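Lactococcus lactis MG1363 DpsA (Lactococcus lactis, PDB 1ZS3) is a Dps protein that forms a twelve-subunit shell, binds DNA, and probably protects the cell against oxidative stress as its relatives do. Local coordinates at residues E41-S54 / K107-D121. Residues are numbered along the deposited sequence; the frame is centred on the assembly and turned at random.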
# COMPACT_ATOMS: atom_id res chain seq x y z
N GLU A 41 22.00 -12.01 24.17
CA GLU A 41 21.68 -10.59 23.98
C GLU A 41 20.19 -10.40 23.76
O GLU A 41 19.62 -9.54 24.37
CB GLU A 41 22.43 -10.01 22.80
CG GLU A 41 22.63 -8.54 22.96
CD GLU A 41 23.80 -8.19 23.85
OE1 GLU A 41 23.55 -7.64 24.95
OE2 GLU A 41 24.94 -8.46 23.44
N ASN A 42 19.56 -11.17 22.90
CA ASN A 42 18.13 -11.11 22.71
C ASN A 42 17.35 -11.04 24.02
O ASN A 42 16.42 -10.25 24.18
CB ASN A 42 17.64 -12.30 21.86
CG ASN A 42 16.15 -12.32 21.67
OD1 ASN A 42 15.52 -13.35 21.83
ND2 ASN A 42 15.60 -11.18 21.31
N ILE A 43 17.73 -11.89 24.96
CA ILE A 43 17.04 -11.99 26.25
C ILE A 43 17.36 -10.76 27.08
O ILE A 43 16.51 -10.17 27.73
CB ILE A 43 17.45 -13.28 27.00
CG1 ILE A 43 17.43 -14.48 26.04
CG2 ILE A 43 16.59 -13.46 28.25
CD1 ILE A 43 16.49 -15.61 26.41
N ARG A 44 18.60 -10.34 27.02
CA ARG A 44 19.05 -9.17 27.74
C ARG A 44 18.36 -7.91 27.26
O ARG A 44 18.08 -7.03 28.07
CB ARG A 44 20.58 -9.04 27.58
CG ARG A 44 21.41 -9.74 28.67
CD ARG A 44 21.84 -8.79 29.77
NE ARG A 44 22.89 -7.89 29.28
CZ ARG A 44 23.03 -6.60 29.63
NH1 ARG A 44 22.19 -5.99 30.48
NH2 ARG A 44 24.03 -5.93 29.09
N LEU A 45 18.09 -7.84 25.96
CA LEU A 45 17.47 -6.70 25.29
C LEU A 45 16.01 -6.82 25.44
O LEU A 45 15.34 -5.82 25.53
CB LEU A 45 17.81 -6.67 23.80
CG LEU A 45 19.26 -6.22 23.49
CD1 LEU A 45 19.70 -6.66 22.14
CD2 LEU A 45 19.41 -4.69 23.65
N THR A 46 15.48 -8.05 25.45
CA THR A 46 14.12 -8.29 25.87
C THR A 46 13.86 -7.84 27.31
O THR A 46 12.83 -7.22 27.60
CB THR A 46 13.80 -9.76 25.78
OG1 THR A 46 13.84 -10.18 24.40
CG2 THR A 46 12.38 -10.04 26.20
N GLN A 47 14.78 -8.13 28.24
CA GLN A 47 14.63 -7.64 29.61
C GLN A 47 14.63 -6.11 29.65
O GLN A 47 13.73 -5.52 30.24
CB GLN A 47 15.77 -8.19 30.49
CG GLN A 47 15.93 -7.45 31.85
CD GLN A 47 17.01 -8.06 32.73
OE1 GLN A 47 18.19 -7.76 32.55
NE2 GLN A 47 16.59 -8.90 33.68
N ALA A 48 15.64 -5.50 29.05
CA ALA A 48 15.76 -4.03 29.05
C ALA A 48 14.59 -3.33 28.32
O ALA A 48 14.17 -2.24 28.68
CB ALA A 48 17.14 -3.62 28.46
N GLY A 49 14.05 -4.03 27.32
CA GLY A 49 12.98 -3.52 26.47
C GLY A 49 11.72 -3.48 27.27
O GLY A 49 10.75 -2.88 26.84
N ILE A 50 11.74 -4.17 28.42
CA ILE A 50 10.61 -4.27 29.33
C ILE A 50 10.69 -3.37 30.57
O ILE A 50 9.67 -2.84 30.99
CB ILE A 50 10.38 -5.74 29.73
CG1 ILE A 50 9.73 -6.49 28.60
CG2 ILE A 50 9.50 -5.86 30.97
CD1 ILE A 50 9.53 -7.93 28.86
N TYR A 51 11.88 -3.17 31.10
CA TYR A 51 12.01 -2.49 32.43
C TYR A 51 12.61 -1.11 32.34
O TYR A 51 12.66 -0.41 33.33
CB TYR A 51 12.87 -3.34 33.41
CG TYR A 51 12.13 -4.54 34.01
CD1 TYR A 51 11.14 -4.34 34.94
CD2 TYR A 51 12.39 -5.85 33.59
CE1 TYR A 51 10.44 -5.40 35.48
CE2 TYR A 51 11.69 -6.92 34.11
CZ TYR A 51 10.72 -6.69 35.07
OH TYR A 51 10.00 -7.72 35.61
N ALA A 52 13.11 -0.72 31.19
CA ALA A 52 13.61 0.63 31.00
C ALA A 52 12.47 1.61 31.15
O ALA A 52 11.32 1.27 30.92
CB ALA A 52 14.30 0.77 29.65
N LYS A 53 12.73 2.81 31.61
CA LYS A 53 11.66 3.76 31.92
C LYS A 53 11.15 4.49 30.65
O LYS A 53 9.97 4.34 30.27
CB LYS A 53 12.15 4.74 32.99
CG LYS A 53 12.82 4.12 34.25
CD LYS A 53 12.02 2.99 34.99
CE LYS A 53 12.86 2.33 36.11
NZ LYS A 53 13.16 0.85 35.90
N SER A 54 12.05 5.21 29.94
CA SER A 54 11.73 5.98 28.74
C SER A 54 11.12 5.08 27.72
O SER A 54 11.77 4.12 27.29
CB SER A 54 13.01 6.59 28.17
OG SER A 54 12.82 7.04 26.85
N LYS A 107 16.68 -5.07 36.06
CA LYS A 107 15.38 -4.40 36.07
C LYS A 107 15.32 -3.13 36.90
O LYS A 107 14.52 -2.23 36.67
CB LYS A 107 14.26 -5.37 36.46
CG LYS A 107 14.30 -5.99 37.84
CD LYS A 107 13.31 -7.17 37.96
CE LYS A 107 13.99 -8.54 37.79
NZ LYS A 107 13.16 -9.68 37.17
N TYR A 108 16.24 -2.99 37.86
CA TYR A 108 16.34 -1.81 38.72
C TYR A 108 17.53 -0.92 38.40
O TYR A 108 17.78 0.05 39.10
CB TYR A 108 16.44 -2.23 40.21
CG TYR A 108 15.39 -3.18 40.66
CD1 TYR A 108 14.05 -2.81 40.67
CD2 TYR A 108 15.72 -4.47 41.09
CE1 TYR A 108 13.06 -3.68 41.08
CE2 TYR A 108 14.74 -5.35 41.50
CZ TYR A 108 13.41 -4.95 41.49
OH TYR A 108 12.43 -5.82 41.89
N TRP A 109 18.32 -1.29 37.39
CA TRP A 109 19.34 -0.41 36.86
C TRP A 109 18.70 0.82 36.25
O TRP A 109 17.53 0.83 35.91
CB TRP A 109 20.17 -1.09 35.77
CG TRP A 109 21.11 -2.15 36.21
CD1 TRP A 109 21.18 -2.73 37.45
CD2 TRP A 109 22.12 -2.80 35.41
NE1 TRP A 109 22.17 -3.71 37.45
CE2 TRP A 109 22.76 -3.74 36.21
CE3 TRP A 109 22.54 -2.64 34.08
CZ2 TRP A 109 23.80 -4.57 35.74
CZ3 TRP A 109 23.58 -3.46 33.61
CH2 TRP A 109 24.19 -4.38 34.44
N THR A 110 19.53 1.84 36.06
CA THR A 110 19.09 3.01 35.37
C THR A 110 19.26 2.86 33.85
O THR A 110 20.03 2.01 33.37
CB THR A 110 19.86 4.18 35.94
OG1 THR A 110 19.11 5.38 35.71
CG2 THR A 110 21.19 4.42 35.21
N ASP A 111 18.50 3.66 33.10
CA ASP A 111 18.53 3.66 31.66
C ASP A 111 19.90 3.93 31.12
O ASP A 111 20.33 3.27 30.19
CB ASP A 111 17.50 4.65 31.09
CG ASP A 111 16.09 4.21 31.35
OD1 ASP A 111 15.18 4.96 30.95
OD2 ASP A 111 15.80 3.17 31.97
N GLU A 112 20.61 4.91 31.69
CA GLU A 112 21.97 5.22 31.28
C GLU A 112 22.86 4.00 31.45
O GLU A 112 23.72 3.70 30.61
CB GLU A 112 22.53 6.43 32.03
CG GLU A 112 21.73 7.75 31.83
CD GLU A 112 20.33 7.85 32.54
OE1 GLU A 112 19.33 8.22 31.87
OE2 GLU A 112 20.20 7.56 33.77
N ASP A 113 22.64 3.22 32.52
CA ASP A 113 23.50 2.06 32.80
C ASP A 113 23.13 0.86 31.92
O ASP A 113 24.01 0.11 31.54
CB ASP A 113 23.47 1.64 34.29
CG ASP A 113 24.13 2.70 35.25
OD1 ASP A 113 25.21 3.22 34.89
OD2 ASP A 113 23.65 3.05 36.34
N LEU A 114 21.86 0.65 31.61
CA LEU A 114 21.51 -0.43 30.68
C LEU A 114 22.19 -0.20 29.35
O LEU A 114 22.76 -1.11 28.78
CB LEU A 114 20.00 -0.48 30.50
CG LEU A 114 19.25 -0.98 31.74
CD1 LEU A 114 17.88 -0.39 31.75
CD2 LEU A 114 19.17 -2.50 31.71
N LEU A 115 22.14 1.04 28.86
CA LEU A 115 22.70 1.35 27.54
C LEU A 115 24.16 1.09 27.53
O LEU A 115 24.68 0.47 26.59
CB LEU A 115 22.43 2.79 27.16
CG LEU A 115 21.23 2.90 26.21
CD1 LEU A 115 19.96 2.35 26.81
CD2 LEU A 115 21.03 4.30 25.78
N GLU A 116 24.83 1.52 28.58
CA GLU A 116 26.27 1.34 28.72
C GLU A 116 26.70 -0.15 28.74
O GLU A 116 27.73 -0.51 28.19
CB GLU A 116 26.73 2.06 29.97
CG GLU A 116 28.16 2.56 29.89
CD GLU A 116 28.44 3.66 30.88
OE1 GLU A 116 28.40 4.87 30.48
OE2 GLU A 116 28.65 3.30 32.07
N SER A 117 25.88 -1.00 29.33
CA SER A 117 26.13 -2.42 29.34
C SER A 117 25.99 -3.03 27.96
O SER A 117 26.68 -4.02 27.66
CB SER A 117 25.19 -3.09 30.31
OG SER A 117 23.97 -3.42 29.68
N PHE A 118 25.13 -2.45 27.12
CA PHE A 118 24.96 -2.95 25.77
C PHE A 118 26.05 -2.49 24.86
O PHE A 118 26.33 -3.19 23.91
CB PHE A 118 23.59 -2.57 25.23
CG PHE A 118 22.48 -3.36 25.83
CD1 PHE A 118 22.48 -4.73 25.77
CD2 PHE A 118 21.46 -2.74 26.48
CE1 PHE A 118 21.44 -5.46 26.32
CE2 PHE A 118 20.43 -3.46 27.05
CZ PHE A 118 20.43 -4.82 26.98
N ILE A 119 26.70 -1.38 25.18
CA ILE A 119 27.77 -0.89 24.30
C ILE A 119 28.91 -1.86 24.44
O ILE A 119 29.52 -2.24 23.45
CB ILE A 119 28.25 0.53 24.67
CG1 ILE A 119 27.16 1.54 24.31
CG2 ILE A 119 29.54 0.88 23.93
CD1 ILE A 119 27.31 2.85 24.98
N VAL A 120 29.16 -2.24 25.68
CA VAL A 120 30.22 -3.20 26.06
C VAL A 120 29.91 -4.59 25.53
O VAL A 120 30.70 -5.15 24.79
CB VAL A 120 30.42 -3.24 27.64
CG1 VAL A 120 31.25 -4.42 28.08
CG2 VAL A 120 31.07 -1.92 28.10
N ASP A 121 28.75 -5.14 25.89
CA ASP A 121 28.22 -6.33 25.24
C ASP A 121 28.52 -6.40 23.72
O ASP A 121 29.04 -7.41 23.24
CB ASP A 121 26.70 -6.37 25.44
CG ASP A 121 26.29 -7.21 26.60
OD1 ASP A 121 25.17 -7.78 26.64
OD2 ASP A 121 27.03 -7.36 27.56
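Bends at chi2 (-97°) and chi3 (-72°) lay the Arg44 guanidinium flat on Phe118, whose ring, CG anti to the carbonyl carbon (chi1 -74°), slots as a knob among Glu41, Arg44, Leu45 and Ala48. The two planes stack with their centres 4.4 Å apart, an off-centre cation-pi contact. Over the other face of the ring comes Leu45 CD2, 3.5 Å from the centroid of the Phe118 ring. Ala48 CB meets the rim at CE2. At the guanidinium's edge, Arg44 NH2 gives a nearly straight hydrogen bond to Ser117 OG (2.6 Å), and that hydroxyl in turn donates to Leu114 O. A weak salt bridge from Arg44 NH2 to Asp121 OD1 is doubtful, because that oxygen is less surely placed. Farther along, where helix 27-51 ends, the Asp111 carboxylate receives two backbone amides: Lys53 N reaches OD2 at 3.1 Å on the syn side, and Ser54 N reaches OD1 at 3.3 Å. Next to this turn Lys107 CB sits over the Tyr51 ring, and both side chains run to a second subunit, Tyr51 OH to its Val86 and Lys107 NZ to its Glu92. An alanine in place of Tyr51 would probably leave Lys107 without its aromatic support and Val86 O of that subunit without its hydroxyl partner. Within the Dps four-helix bundle, the buried Arg44 charge is probably eased by the Phe118 face and Ser117 hydroxyl, while Asp111 ties the turn after helix 27-51 to the start of helix 111-138.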